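Local structure of uncharacterized protein (Bacteroides ovatus, 4DQA) at residues Glu57-Lys61 and Tyr62-Tyr66; Pro217-Asn221 and Arg222-Val226; Thr229-Gln232 and Pro233-Lys236; Arg287-Ser290 and Val291-Glu295; Ile329-Thr333 and Gly334-Gly338. The protein is of unknown function but probably binds carbohydrate, joining an E-set-like N-terminal domain to a concanavalin A-like lectin/glucanase domain. All coordinates share one frame; numbering follows the deposited sequence.

Contact 1: Glu57-Lys61 and Tyr62-Tyr66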
# COMPACT_ATOMS: atom_id res chain seq x y z
N GLU A 57 -20.71 10.78 3.87
CA GLU A 57 -21.92 9.99 4.12
C GLU A 57 -21.92 8.69 3.36
O GLU A 57 -22.37 7.67 3.88
CB GLU A 57 -23.19 10.74 3.75
CG GLU A 57 -23.58 11.86 4.65
CD GLU A 57 -24.92 12.43 4.24
OE1 GLU A 57 -24.95 13.26 3.31
OE2 GLU A 57 -25.93 12.07 4.86
N TYR A 58 -21.45 8.73 2.12
CA TYR A 58 -21.39 7.52 1.30
C TYR A 58 -20.41 6.54 1.94
O TYR A 58 -20.71 5.35 2.12
CB TYR A 58 -20.94 7.90 -0.13
CG TYR A 58 -21.04 6.77 -1.12
CD1 TYR A 58 -20.09 5.79 -1.16
CD2 TYR A 58 -22.08 6.73 -2.05
CE1 TYR A 58 -20.16 4.76 -2.07
CE2 TYR A 58 -22.17 5.69 -2.97
CZ TYR A 58 -21.21 4.72 -2.97
OH TYR A 58 -21.25 3.65 -3.87
N ASN A 59 -19.24 7.02 2.31
CA ASN A 59 -18.24 6.13 2.88
C ASN A 59 -18.74 5.54 4.20
O ASN A 59 -18.49 4.38 4.51
CB ASN A 59 -16.94 6.88 3.11
CG ASN A 59 -16.13 7.07 1.82
OD1 ASN A 59 -16.30 6.33 0.84
ND2 ASN A 59 -15.26 8.06 1.83
N ALA A 60 -19.47 6.33 4.98
CA ALA A 60 -19.99 5.81 6.25
C ALA A 60 -21.09 4.76 6.02
O ALA A 60 -21.17 3.74 6.71
CB ALA A 60 -20.50 6.95 7.11
N LYS A 61 -21.95 5.01 5.05
CA LYS A 61 -23.06 4.10 4.73
C LYS A 61 -22.57 2.75 4.22
O LYS A 61 -23.13 1.70 4.55
CB LYS A 61 -23.96 4.77 3.70
CG LYS A 61 -25.19 3.98 3.30
CD LYS A 61 -26.12 4.87 2.48
CE LYS A 61 -27.35 4.13 2.03
NZ LYS A 61 -28.21 5.01 1.17
N TYR A 62 -21.50 2.80 3.42
CA TYR A 62 -21.00 1.60 2.74
C TYR A 62 -19.62 1.12 3.24
O TYR A 62 -19.12 0.06 2.83
CB TYR A 62 -20.98 1.87 1.22
CG TYR A 62 -22.34 2.18 0.63
CD1 TYR A 62 -23.32 1.21 0.55
CD2 TYR A 62 -22.65 3.44 0.17
CE1 TYR A 62 -24.56 1.49 0.02
CE2 TYR A 62 -23.88 3.73 -0.36
CZ TYR A 62 -24.84 2.75 -0.43
OH TYR A 62 -26.08 3.05 -0.97
N GLY A 63 -18.98 1.87 4.14
CA GLY A 63 -17.69 1.45 4.67
C GLY A 63 -16.60 1.50 3.61
O GLY A 63 -15.61 0.77 3.66
N THR A 64 -16.79 2.38 2.64
CA THR A 64 -15.84 2.53 1.54
C THR A 64 -14.84 3.59 1.91
O THR A 64 -14.88 4.19 2.99
CB THR A 64 -16.53 2.86 0.22
OG1 THR A 64 -17.47 3.93 0.43
CG2 THR A 64 -17.29 1.69 -0.27
N ASN A 65 -13.92 3.83 0.98
CA ASN A 65 -12.78 4.68 1.29
C ASN A 65 -12.49 5.66 0.17
O ASN A 65 -11.35 6.04 -0.08
CB ASN A 65 -11.54 3.83 1.57
CG ASN A 65 -10.84 4.25 2.85
OD1 ASN A 65 -10.65 3.44 3.76
ND2 ASN A 65 -10.47 5.53 2.93
N TYR A 66 -13.55 6.10 -0.50
CA TYR A 66 -13.36 7.04 -1.60
C TYR A 66 -12.84 8.41 -1.16
O TYR A 66 -13.28 8.97 -0.15
CB TYR A 66 -14.64 7.21 -2.42
CG TYR A 66 -15.07 5.94 -3.11
CD1 TYR A 66 -14.39 5.46 -4.23
CD2 TYR A 66 -16.13 5.20 -2.62
CE1 TYR A 66 -14.78 4.30 -4.84
CE2 TYR A 66 -16.52 4.03 -3.23
CZ TYR A 66 -15.85 3.58 -4.34
OH TYR A 66 -16.25 2.42 -4.95
O HOH W 1 -19.08 2.08 -4.96
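Y58 and N59, on the last turn of helix 52-62, meet Y62, T64 and Y66 in a local contact that closes the C-terminal end of that helix, at the surface of the N-terminal domain. A helical bond from Y62 N to Y58 O (3.0 Å) is the last regular one; G63 then takes a positive phi and the chain folds back, and the backbone bonds from G63 N and T64 N to N59 O are weak. The amide of N59 grips T64 and Y66 through both its oxygen and its nitrogen. N59 OD1 accepts from T64 OG1 at 2.7 Å, in the carbonyl plane and on a lone pair, and from Y66 N at 3.1 Å, tilted out of that plane. N59 ND2 donates to Y66 O at 2.9 Å, with the acceptor 3° from the amide plane, so these bonds together fix the rotation of the amide.

The aromatic half of the contact centres on Y58. Its ring, carried anti to the backbone N (chi1 -171°), receives the edge of Y62 on one face: Y62 CD2 stands over the middle of the Y58 ring, the centroids are 4.6 Å apart and the planes meet at 51°. K61 runs alongside Y62, with K61 CG above the face of the Y62 ring at 3.9 Å from its centroid. Y66 meets Y58 obliquely, and a water joins Y58 OH to Y66 OH, 2.9 Å from each. Y58 OH also bonds E15. The cluster rests on the neighbouring sheet, where Y58 meets Y130 and Y66 meets F132 of strand 128-135, with Y66 reaching S108 and V110 of strand 107-117.

Contact 2: Pro217-Asn221 and Arg222-Val226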
# COMPACT_ATOMS: atom_id res chain seq x y z
N PRO A 217 6.92 -25.01 3.37
CA PRO A 217 8.01 -24.30 2.68
C PRO A 217 7.54 -23.15 1.80
O PRO A 217 6.37 -23.10 1.38
CB PRO A 217 8.63 -25.40 1.80
CG PRO A 217 7.47 -26.32 1.49
CD PRO A 217 6.62 -26.31 2.73
N LEU A 218 8.45 -22.22 1.53
CA LEU A 218 8.27 -21.24 0.48
C LEU A 218 8.84 -21.78 -0.82
O LEU A 218 9.82 -22.54 -0.82
CB LEU A 218 8.99 -19.92 0.80
CG LEU A 218 8.54 -19.21 2.06
CD1 LEU A 218 9.33 -17.92 2.20
CD2 LEU A 218 7.04 -18.93 2.00
N LEU A 219 8.21 -21.41 -1.92
CA LEU A 219 8.73 -21.66 -3.26
C LEU A 219 9.71 -20.57 -3.69
O LEU A 219 9.70 -19.46 -3.16
CB LEU A 219 7.57 -21.68 -4.27
CG LEU A 219 6.58 -22.83 -4.21
CD1 LEU A 219 5.32 -22.42 -4.99
CD2 LEU A 219 7.15 -24.06 -4.81
N THR A 220 10.54 -20.91 -4.67
CA THR A 220 11.33 -19.93 -5.38
C THR A 220 10.49 -19.27 -6.48
O THR A 220 9.43 -19.78 -6.88
CB THR A 220 12.56 -20.55 -6.08
OG1 THR A 220 12.12 -21.47 -7.11
CG2 THR A 220 13.46 -21.28 -5.10
N ASN A 221 10.96 -18.12 -6.95
CA ASN A 221 10.38 -17.45 -8.11
C ASN A 221 8.90 -17.13 -7.88
O ASN A 221 8.08 -17.26 -8.80
CB ASN A 221 10.55 -18.30 -9.38
CG ASN A 221 10.24 -17.52 -10.65
OD1 ASN A 221 10.47 -16.31 -10.74
ND2 ASN A 221 9.71 -18.22 -11.64
N ARG A 222 8.58 -16.71 -6.65
CA ARG A 222 7.22 -16.34 -6.27
C ARG A 222 7.33 -15.21 -5.26
O ARG A 222 8.12 -15.29 -4.31
CB ARG A 222 6.52 -17.56 -5.65
CG ARG A 222 5.17 -17.26 -5.13
CD ARG A 222 4.39 -18.50 -4.92
NE ARG A 222 3.18 -18.18 -4.18
CZ ARG A 222 2.25 -19.06 -3.86
NH1 ARG A 222 2.38 -20.33 -4.24
NH2 ARG A 222 1.20 -18.66 -3.15
N TRP A 223 6.53 -14.16 -5.44
CA TRP A 223 6.45 -13.11 -4.43
C TRP A 223 5.62 -13.56 -3.24
O TRP A 223 4.53 -14.10 -3.40
CB TRP A 223 5.86 -11.83 -5.00
CG TRP A 223 6.82 -11.10 -5.87
CD1 TRP A 223 6.85 -11.07 -7.24
CD2 TRP A 223 7.93 -10.32 -5.43
NE1 TRP A 223 7.92 -10.32 -7.66
CE2 TRP A 223 8.60 -9.86 -6.57
CE3 TRP A 223 8.42 -9.95 -4.17
CZ2 TRP A 223 9.74 -9.05 -6.48
CZ3 TRP A 223 9.53 -9.15 -4.08
CH2 TRP A 223 10.20 -8.72 -5.24
N TYR A 224 6.15 -13.29 -2.04
CA TYR A 224 5.44 -13.45 -0.78
C TYR A 224 5.57 -12.20 0.05
O TYR A 224 6.64 -11.57 0.08
CB TYR A 224 6.06 -14.57 0.04
CG TYR A 224 5.94 -15.97 -0.50
CD1 TYR A 224 4.82 -16.72 -0.25
CD2 TYR A 224 6.96 -16.55 -1.24
CE1 TYR A 224 4.72 -18.02 -0.73
CE2 TYR A 224 6.88 -17.81 -1.71
CZ TYR A 224 5.77 -18.56 -1.46
OH TYR A 224 5.71 -19.87 -1.92
N HIS A 225 4.51 -11.85 0.77
CA HIS A 225 4.67 -10.88 1.84
C HIS A 225 4.95 -11.64 3.12
O HIS A 225 4.21 -12.58 3.45
CB HIS A 225 3.42 -10.03 2.00
CG HIS A 225 3.60 -8.92 2.97
ND1 HIS A 225 3.13 -8.96 4.27
CD2 HIS A 225 4.23 -7.72 2.84
CE1 HIS A 225 3.47 -7.85 4.89
NE2 HIS A 225 4.14 -7.08 4.05
N VAL A 226 6.00 -11.25 3.83
CA VAL A 226 6.37 -11.93 5.06
C VAL A 226 6.47 -10.91 6.18
O VAL A 226 6.89 -9.78 5.98
CB VAL A 226 7.67 -12.73 4.94
CG1 VAL A 226 7.56 -13.79 3.81
CG2 VAL A 226 8.87 -11.85 4.73
O HOH W 2 10.06 -16.84 -3.54
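Y224 sends its phenol back along the chain to the segment that leads into its own strand, and L219 and R222 close round the hydroxyl end. The hydroxyl oxygen accepts the backbone N-H of L219 over 2.9 Å between L219 N and Y224 OH, almost straight at 171°. One face of the ring is met by L218, whose CD2 lies 3.6 Å from the Y224 centroid and 8° off the ring normal, a CH-pi contact between two side chains that run antiparallel. The carbonyl oxygen of L219 comes to the ring edge instead.

This is the entry to strand 223-231 of the concanavalin A-like domain: the backbone of Y224 pairs with I169 of the adjacent strand 163-171, while L218 packs on L204. R222, near the start of the strand, runs out extended with CG anti to its backbone N (chi1 176°). It turns the edge of its guanidinium to L219, with R222 NH1 3.7 Å from L219 CD1. L219 also sets its CB 3.5 Å from Y224 OH. A water ties the two backbones beside the ring edge, donating to L219 O at 2.7 Å and to R222 O at 2.6 Å.

Contact 3: Thr229-Gln232 and Pro233-Lys236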
# COMPACT_ATOMS: atom_id res chain seq x y z
N THR A 229 5.87 -10.26 13.96
CA THR A 229 5.39 -9.28 14.94
C THR A 229 5.64 -9.80 16.34
O THR A 229 5.64 -11.01 16.57
CB THR A 229 3.89 -8.94 14.79
OG1 THR A 229 3.08 -10.08 15.10
CG2 THR A 229 3.57 -8.43 13.38
N TYR A 230 5.85 -8.89 17.27
CA TYR A 230 5.81 -9.25 18.69
C TYR A 230 5.09 -8.14 19.43
O TYR A 230 5.44 -6.98 19.28
CB TYR A 230 7.22 -9.37 19.25
CG TYR A 230 7.31 -9.63 20.74
CD1 TYR A 230 6.61 -10.67 21.34
CD2 TYR A 230 8.15 -8.86 21.53
CE1 TYR A 230 6.74 -10.93 22.70
CE2 TYR A 230 8.28 -9.11 22.89
CZ TYR A 230 7.58 -10.14 23.46
OH TYR A 230 7.72 -10.38 24.80
N ASP A 231 4.08 -8.54 20.18
CA ASP A 231 3.31 -7.65 21.04
C ASP A 231 3.80 -7.90 22.45
O ASP A 231 3.44 -8.90 23.06
CB ASP A 231 1.82 -7.99 20.90
CG ASP A 231 0.92 -6.99 21.61
OD1 ASP A 231 1.15 -6.69 22.80
OD2 ASP A 231 -0.04 -6.52 20.95
N GLN A 232 4.63 -7.01 22.96
CA GLN A 232 5.28 -7.28 24.24
C GLN A 232 4.29 -7.39 25.42
O GLN A 232 4.45 -8.28 26.26
CB GLN A 232 6.37 -6.24 24.50
CG GLN A 232 7.02 -6.35 25.88
CD GLN A 232 6.27 -5.56 26.93
OE1 GLN A 232 5.80 -4.45 26.67
NE2 GLN A 232 6.17 -6.11 28.14
N PRO A 233 3.26 -6.54 25.48
CA PRO A 233 2.34 -6.72 26.61
C PRO A 233 1.60 -8.05 26.61
O PRO A 233 1.40 -8.63 27.68
CB PRO A 233 1.35 -5.55 26.45
CG PRO A 233 2.08 -4.53 25.73
CD PRO A 233 3.07 -5.23 24.83
N THR A 234 1.14 -8.51 25.45
CA THR A 234 0.40 -9.76 25.42
C THR A 234 1.35 -10.94 25.40
O THR A 234 0.96 -12.07 25.72
CB THR A 234 -0.53 -9.88 24.23
OG1 THR A 234 0.26 -9.94 23.03
CG2 THR A 234 -1.50 -8.72 24.16
N GLY A 235 2.57 -10.68 24.96
CA GLY A 235 3.58 -11.72 24.80
C GLY A 235 3.48 -12.48 23.49
O GLY A 235 4.29 -13.37 23.21
N LYS A 236 2.49 -12.14 22.65
CA LYS A 236 2.25 -12.91 21.44
C LYS A 236 3.13 -12.47 20.31
O LYS A 236 3.33 -11.28 20.06
CB LYS A 236 0.79 -12.79 20.99
CG LYS A 236 -0.18 -13.33 22.03
CD LYS A 236 -1.62 -13.13 21.61
CE LYS A 236 -2.01 -14.05 20.45
NZ LYS A 236 -3.46 -13.96 20.09
O HOH W 3 2.10 -10.56 17.54
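D231 turns its carboxylate toward T234 because CG lies anti to the backbone N (chi1 -172°), while T234 holds OG1 between its own backbone N and carbonyl carbon (chi1 66°). In the D231 conformer described, D231 OD1 accepts T234 N at 3.2 Å, met from above the carboxylate plane. D231 OD1 also stands 3.2 Å from P233 CD, the proline ring standing roughly perpendicular to the aspartate side chain. T234 OG1 accepts the N-H of K236, with K236 N at 3.2 Å, an ST turn that ties the second half of the loop to itself.

Backbone bonds also close the loop. D231 N donates to K236 O at 2.8 Å with an angle of 178° at the hydrogen. The bond from G235 N to D231 O is short at 2.7 Å but bent, and G235 N adds a weak bond to Q232 O. A water bridges T229 OG1 and K236 O, donating to the latter. Y230 presents its ring edge to the turn, with Y230 CE1 3.5 Å from G235 O; its hydroxyl is bonded to I253 O and its ring meets W251.

G235, with positive phi, and K236 both face D231, which is the signature of a G1 beta bulge. Here the bulge ends the tight hairpin connection between antiparallel strands 223-231 and 236-241 in the lectin-like domain.

Contact 4: Arg287-Ser290 and Val291-Glu295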
# COMPACT_ATOMS: atom_id res chain seq x y z
N ARG A 287 10.35 -3.08 5.81
CA ARG A 287 10.02 -2.16 6.90
C ARG A 287 10.32 -2.73 8.26
O ARG A 287 10.17 -3.92 8.49
CB ARG A 287 8.54 -1.78 6.88
CG ARG A 287 8.03 -1.40 5.49
CD ARG A 287 6.53 -1.11 5.54
NE ARG A 287 6.00 -1.03 4.18
CZ ARG A 287 4.82 -1.48 3.80
NH1 ARG A 287 3.99 -2.04 4.67
NH2 ARG A 287 4.45 -1.35 2.54
N VAL A 288 10.66 -1.83 9.18
CA VAL A 288 10.71 -2.18 10.60
C VAL A 288 9.84 -1.16 11.32
O VAL A 288 9.95 0.04 11.07
CB VAL A 288 12.11 -2.08 11.18
CG1 VAL A 288 12.08 -2.38 12.69
CG2 VAL A 288 13.05 -3.05 10.50
N TRP A 289 8.97 -1.65 12.20
CA TRP A 289 8.10 -0.79 13.00
C TRP A 289 8.40 -1.00 14.46
O TRP A 289 8.73 -2.11 14.89
CB TRP A 289 6.63 -1.15 12.79
CG TRP A 289 6.11 -1.09 11.40
CD1 TRP A 289 6.27 -2.02 10.41
CD2 TRP A 289 5.26 -0.06 10.85
NE1 TRP A 289 5.61 -1.63 9.28
CE2 TRP A 289 4.97 -0.43 9.53
CE3 TRP A 289 4.74 1.14 11.34
CZ2 TRP A 289 4.18 0.35 8.69
CZ3 TRP A 289 3.96 1.93 10.50
CH2 TRP A 289 3.69 1.52 9.19
N SER A 290 8.19 0.06 15.25
CA SER A 290 8.29 -0.03 16.70
C SER A 290 6.94 -0.31 17.39
O SER A 290 6.73 0.03 18.57
CB SER A 290 8.88 1.27 17.24
OG SER A 290 8.07 2.37 16.86
N VAL A 291 6.02 -0.92 16.64
CA VAL A 291 4.77 -1.45 17.16
C VAL A 291 4.52 -2.81 16.53
O VAL A 291 5.15 -3.15 15.51
CB VAL A 291 3.59 -0.53 16.79
CG1 VAL A 291 3.80 0.84 17.41
CG2 VAL A 291 3.40 -0.43 15.27
N ALA A 292 3.62 -3.58 17.14
CA ALA A 292 3.15 -4.82 16.53
C ALA A 292 2.01 -4.45 15.59
O ALA A 292 0.93 -4.05 16.03
CB ALA A 292 2.67 -5.81 17.60
N ARG A 293 2.25 -4.55 14.29
CA ARG A 293 1.21 -4.24 13.34
C ARG A 293 0.15 -5.34 13.40
O ARG A 293 0.47 -6.53 13.51
CB ARG A 293 1.80 -4.14 11.93
CG ARG A 293 2.78 -2.99 11.76
CD ARG A 293 2.06 -1.66 11.66
NE ARG A 293 1.61 -1.45 10.30
CZ ARG A 293 0.90 -0.41 9.90
NH1 ARG A 293 0.51 0.51 10.77
NH2 ARG A 293 0.57 -0.30 8.62
N THR A 294 -1.10 -4.95 13.31
CA THR A 294 -2.17 -5.93 13.36
C THR A 294 -2.22 -6.69 12.02
O THR A 294 -1.65 -6.23 11.01
CB THR A 294 -3.53 -5.26 13.58
OG1 THR A 294 -3.85 -4.45 12.45
CG2 THR A 294 -3.53 -4.36 14.85
N GLU A 295 -2.90 -7.83 12.00
CA GLU A 295 -3.10 -8.59 10.76
C GLU A 295 -3.71 -7.70 9.68
O GLU A 295 -3.29 -7.74 8.53
CB GLU A 295 -4.04 -9.78 10.99
CG GLU A 295 -3.52 -10.83 11.90
CD GLU A 295 -4.29 -12.13 11.77
OE1 GLU A 295 -5.06 -12.28 10.79
OE2 GLU A 295 -4.12 -13.01 12.65
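W289 and R293 make this contact by stacking: the guanidinium lies flat on the indole, with group centres 3.8 Å apart and planes within 9° of each other. W289 carries CG beside its backbone N and anti to its carbonyl carbon, which sends the indole toward R293. The arginine reaches its position by curling. After leaving CB with CG beside the backbone N, its chain bends twice, at chi2 (-76°) and chi3 (-82°), so that the whole side chain folds down along one indole face. The face is therefore met along its length. R293 CG sits 3.8 Å from the centroid of the W289 five-membered ring in a CH-pi contact, R293 NE comes 3.5 Å from W289 CZ2, and R293 CZ comes 3.5 Å from W289 CH2, giving a cation-pi contact with the six-membered ring.

V291 adds a lesser touch: V291 CG2 lies 4.1 Å from W289 CB and approaches the indole obliquely. The indole is fixed by a bond outside the two segments, from W289 NE1 to E166 OE2. R287 is paired with E166 and E285, which probably eases its proximity to R293, at 5.5 Å between R287 NH1 and R293 NH2.

The loop itself is anchored through T164, whose OG1 bonds both V291 O and R293 N. Directly afterwards T294 takes the N-cap of helix 295-300: its side chain caps a backbone N, while Q297 OE1 accepts T294 N, an arrangement consistent with a capping box. The whole is a cation-pi stack on the strand-to-helix connection that leaves strand 282-289 in the antiparallel sheet of the concanavalin A-like domain.

Contact 5: Ile329-Thr333 and Gly334-Gly338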
# COMPACT_ATOMS: atom_id res chain seq x y z
N ILE A 329 22.68 3.87 1.53
CA ILE A 329 21.33 3.88 0.96
C ILE A 329 20.42 4.53 2.01
O ILE A 329 20.28 4.02 3.15
CB ILE A 329 20.83 2.49 0.49
CG1 ILE A 329 19.43 2.60 -0.10
CG2 ILE A 329 20.89 1.44 1.61
CD1 ILE A 329 18.95 1.30 -0.80
N LYS A 330 19.84 5.66 1.65
CA LYS A 330 19.02 6.44 2.57
C LYS A 330 17.59 5.94 2.52
O LYS A 330 17.00 5.85 1.46
CB LYS A 330 19.07 7.91 2.18
CG LYS A 330 20.48 8.43 2.05
CD LYS A 330 20.52 9.91 1.68
CE LYS A 330 19.83 10.78 2.72
NZ LYS A 330 20.65 10.93 3.95
N ASP A 331 17.04 5.61 3.68
CA ASP A 331 15.70 5.06 3.69
C ASP A 331 14.65 6.14 3.45
O ASP A 331 14.94 7.36 3.44
CB ASP A 331 15.44 4.28 4.98
CG ASP A 331 14.79 5.12 6.03
OD1 ASP A 331 15.32 6.22 6.32
OD2 ASP A 331 13.75 4.68 6.59
N ALA A 332 13.42 5.68 3.23
CA ALA A 332 12.29 6.53 2.87
C ALA A 332 11.78 7.40 4.00
O ALA A 332 11.24 8.47 3.73
CB ALA A 332 11.18 5.67 2.33
N THR A 333 11.97 6.98 5.25
CA THR A 333 11.57 7.83 6.38
C THR A 333 12.47 9.04 6.55
O THR A 333 12.13 9.99 7.24
CB THR A 333 11.54 7.10 7.72
OG1 THR A 333 12.88 6.75 8.13
CG2 THR A 333 10.64 5.85 7.69
N GLY A 334 13.66 8.98 5.96
CA GLY A 334 14.65 10.01 6.23
C GLY A 334 15.39 9.81 7.54
O GLY A 334 16.18 10.68 7.94
N ARG A 335 15.14 8.70 8.23
CA ARG A 335 15.73 8.49 9.56
C ARG A 335 17.01 7.67 9.53
O ARG A 335 17.85 7.81 10.45
CB ARG A 335 14.73 7.81 10.50
CG ARG A 335 13.52 8.66 10.76
CD ARG A 335 12.44 7.89 11.50
NE ARG A 335 12.83 7.46 12.84
CZ ARG A 335 12.79 8.23 13.92
NH1 ARG A 335 12.40 9.49 13.83
NH2 ARG A 335 13.15 7.74 15.11
N ILE A 336 17.16 6.85 8.51
CA ILE A 336 18.22 5.83 8.47
C ILE A 336 19.11 5.97 7.26
O ILE A 336 18.65 5.97 6.12
CB ILE A 336 17.63 4.41 8.38
CG1 ILE A 336 16.71 4.11 9.57
CG2 ILE A 336 18.75 3.34 8.31
CD1 ILE A 336 17.37 4.27 10.87
N ASN A 337 20.41 6.08 7.50
CA ASN A 337 21.40 5.99 6.42
C ASN A 337 22.09 4.66 6.51
O ASN A 337 23.00 4.47 7.32
CB ASN A 337 22.43 7.10 6.59
CG ASN A 337 21.84 8.47 6.41
OD1 ASN A 337 21.02 8.67 5.54
ND2 ASN A 337 22.24 9.42 7.25
N GLY A 338 21.65 3.69 5.71
CA GLY A 338 22.18 2.35 5.77
C GLY A 338 23.45 2.22 4.94
O GLY A 338 23.58 2.87 3.90
O HOH W 4 17.18 8.44 5.15
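I329 and G338 open a beta hairpin, strands 328-330 and 337-340 joined through a type I turn from D331 to G334, as an antiparallel hydrogen-bonded pair with I329 N 2.7 Å from G338 O. The tight part is the inner side, with I329, D331, I336 and G338 buried. D331 N bonds I336 O at 2.9 Å in a nearly straight line (175°), and the side chain of D331 fills the inside of the loop. D331 OD1 accepts I336 N at 2.9 Å, met from above the carboxylate plane, and takes a weak bond from R335 N. D331 OD2 receives T333 OG1 at 2.7 Å on its syn lone pair, and bonds Y315 N from strand 312-316 as well. T333 OG1 in turn accepts R335 N at 3.0 Å, so one carboxylate and one hydroxyl together organise the bend. G334, with positive phi, completes it through G334 N to D331 O (3.3 Å). I329 and I336 pack inward, against I150 and V152 of strand 150-152 among others.

The other face is looser. K330 and N337 form the non-hydrogen-bonded pair there, both exposed and extending in the same direction. In the K330 conformer described, the lysine chain is bent at chi3 (61°) and chi4 (74°), which brings K330 NZ back to donate to N337 OD1 at 2.8 Å, from a position tilted out of the amide carbonyl plane.

Overall arrangement
Contact 1 stands apart in the N-terminal domain, a surface helix end some 27 to 36 Å between centres from the others, built on tyrosines and one asparagine amide. Contacts 2 to 5 are all partly buried, and contacts 2, 3 and 4 reach one antiparallel sheet of the lectin-like domain. Contacts 2 and 3 lie at the two ends of strand 223-231, centres 26 Å apart: a phenol on an entering loop against a turn held by backbone bonds and the D231 carboxylate. Contacts 3 and 4 touch, Y230 O lying 3.4 Å from A292 CB, and contact 4 uses a cation-pi stack without cross-segment hydrogen bonds. Contact 5 belongs to a different sheet, and its turn also uses a carboxylate.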